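Local coordinates for A-type ATP synthase subunit F (Archaeoglobus fulgidus, PDB 2I4R), which probably serves as a component of the A-type ATP synthase, which makes ATP from ADP using a proton gradient across the membrane, at residues 43-48 / 81-86. Residues are numbered along the deposited sequence; the frame is centred on the assembly and turned at random.
Sequences KAVEDV and PTFVSV
Phe83 of strand 82-86 projects its ring at helix 38-50, where Val45 and Val48 receive its far end: a helix-on-sheet contact in the CheY-like alpha/beta fold of subunit F, whose parallel sheet has the order 2-1-3-4. The backbones stay well separated, with Val45 CA 10.3 Å from Phe83 CA, and the ring spans much of that gap. Phe83 points its CB toward the helix; chi1 of -81° sends the ring the same way, and chi2 of 71° turns its CE2 side to Val45, with CZ at the far end. The two valines straddle the ring plane: Val45 CG1 and Val48 CG1 lie on opposite sides of it, at similar heights, and both approach obliquely. CG1 of Val45, swung anti to the backbone N (chi1 -177°), comes within 4.3 Å of Phe83 CE2. On the other side, Val48 CG1 stands 4.3 Å from Phe83 CZ.

These are apolar contacts without a hydrogen bond between the segments, and only 120 Å² is buried, yet all three residues are buried. Other parts of the chain contribute to this: Val57, Met59 and Ile75 also pack on Phe83, and Leu67 on Val45. Strand 82-86 ends the sheet within its chain, but Val84 to Val86 pair antiparallel with a strand of the second subunit, continuing the sheet. Back at the ring's far end, Val45 CG1 and Val48 CG1 are 4.4 Å apart.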
loop_
_atom_site.group_PDB
_atom_site.type_symbol
_atom_site.label_atom_id
_atom_site.label_comp_id
_atom_site.label_asym_id
_atom_site.label_seq_id
_atom_site.Cartn_x
_atom_site.Cartn_y
_atom_site.Cartn_z
ATOM N N LYS B 43 0.089 -7.921 17.710
ATOM C CA LYS B 43 1.209 -7.503 18.537
ATOM C C LYS B 43 2.215 -6.781 17.665
ATOM O O LYS B 43 2.698 -5.719 18.028
ATOM C CB LYS B 43 1.887 -8.697 19.213
ATOM C CG LYS B 43 2.947 -8.262 20.226
ATOM C CD LYS B 43 3.937 -9.372 20.628
ATOM C CE LYS B 43 5.041 -8.797 21.528
ATOM N NZ LYS B 43 6.154 -9.739 21.796
ATOM N N ALA B 44 2.518 -7.364 16.508
ATOM C CA ALA B 44 3.468 -6.781 15.563
ATOM C C ALA B 44 3.089 -5.349 15.261
ATOM O O ALA B 44 3.939 -4.458 15.247
ATOM C CB ALA B 44 3.493 -7.580 14.274
ATOM N N VAL B 45 1.808 -5.126 15.015
ATOM C CA VAL B 45 1.353 -3.784 14.728
ATOM C C VAL B 45 1.480 -2.905 15.967
ATOM O O VAL B 45 1.763 -1.717 15.872
ATOM C CB VAL B 45 -0.088 -3.794 14.251
ATOM C CG1 VAL B 45 -0.519 -2.390 13.890
ATOM C CG2 VAL B 45 -0.216 -4.729 13.071
ATOM N N GLU B 46 1.267 -3.489 17.138
ATOM C CA GLU B 46 1.393 -2.718 18.361
ATOM C C GLU B 46 2.860 -2.361 18.487
ATOM O O GLU B 46 3.214 -1.214 18.774
ATOM C CB GLU B 46 0.958 -3.543 19.578
ATOM C CG GLU B 46 -0.553 -3.579 19.814
ATOM C CD GLU B 46 -0.954 -4.492 20.971
ATOM O OE1 GLU B 46 -2.126 -4.431 21.408
ATOM O OE2 GLU B 46 -0.095 -5.276 21.439
ATOM N N ASP B 47 3.708 -3.357 18.247
ATOM C CA ASP B 47 5.144 -3.184 18.347
ATOM C C ASP B 47 5.675 -2.156 17.373
ATOM O O ASP B 47 6.490 -1.310 17.740
ATOM C CB ASP B 47 5.855 -4.517 18.129
ATOM C CG ASP B 47 5.442 -5.572 19.148
ATOM O OD1 ASP B 47 5.448 -5.273 20.371
ATOM O OD2 ASP B 47 5.114 -6.703 18.720
ATOM N N VAL B 48 5.212 -2.209 16.133
ATOM C CA VAL B 48 5.698 -1.257 15.153
ATOM C C VAL B 48 5.268 0.163 15.521
ATOM O O VAL B 48 5.933 1.138 15.178
ATOM C CB VAL B 48 5.212 -1.629 13.734
ATOM C CG1 VAL B 48 3.762 -1.289 13.575
ATOM C CG2 VAL B 48 6.059 -0.930 12.699
ATOM N N PRO B 81 4.082 5.955 11.592
ATOM C CA PRO B 81 4.431 5.678 10.197
ATOM C C PRO B 81 3.222 5.678 9.269
ATOM O O PRO B 81 2.088 5.499 9.697
ATOM C CB PRO B 81 5.054 4.300 10.282
ATOM C CG PRO B 81 4.164 3.646 11.301
ATOM C CD PRO B 81 4.076 4.709 12.379
ATOM N N THR B 82 3.482 5.878 7.987
ATOM C CA THR B 82 2.436 5.860 6.987
ATOM C C THR B 82 2.206 4.396 6.652
ATOM O O THR B 82 3.127 3.704 6.218
ATOM C CB THR B 82 2.885 6.597 5.707
ATOM O OG1 THR B 82 3.097 7.983 6.007
ATOM C CG2 THR B 82 1.846 6.463 4.609
ATOM N N PHE B 83 0.992 3.909 6.876
ATOM C CA PHE B 83 0.694 2.525 6.555
ATOM C C PHE B 83 0.395 2.374 5.075
ATOM O O PHE B 83 -0.244 3.234 4.470
ATOM C CB PHE B 83 -0.478 2.010 7.389
ATOM C CG PHE B 83 -0.084 1.605 8.771
ATOM C CD1 PHE B 83 0.264 2.566 9.720
ATOM C CD2 PHE B 83 0.027 0.261 9.108
ATOM C CE1 PHE B 83 0.727 2.192 10.987
ATOM C CE2 PHE B 83 0.488 -0.128 10.372
ATOM C CZ PHE B 83 0.841 0.843 11.313
ATOM N N VAL B 84 0.891 1.286 4.499
ATOM C CA VAL B 84 0.694 0.977 3.087
ATOM C C VAL B 84 0.047 -0.409 3.082
ATOM O O VAL B 84 0.631 -1.372 3.579
ATOM C CB VAL B 84 2.061 0.957 2.349
ATOM C CG1 VAL B 84 1.884 0.656 0.880
ATOM C CG2 VAL B 84 2.742 2.283 2.515
ATOM N N SER B 85 -1.163 -0.521 2.541
ATOM C CA SER B 85 -1.842 -1.815 2.555
ATOM C C SER B 85 -1.995 -2.489 1.207
ATOM O O SER B 85 -2.655 -1.976 0.303
ATOM C CB SER B 85 -3.219 -1.679 3.201
ATOM O OG SER B 85 -4.086 -0.966 2.344
ATOM N N VAL B 86 -1.388 -3.663 1.104
ATOM C CA VAL B 86 -1.417 -4.458 -0.106
ATOM C C VAL B 86 -2.815 -5.024 -0.319
ATOM O O VAL B 86 -3.208 -6.000 0.321
ATOM C CB VAL B 86 -0.385 -5.618 -0.028
ATOM C CG1 VAL B 86 -0.429 -6.446 -1.290
ATOM C CG2 VAL B 86 1.011 -5.057 0.172
#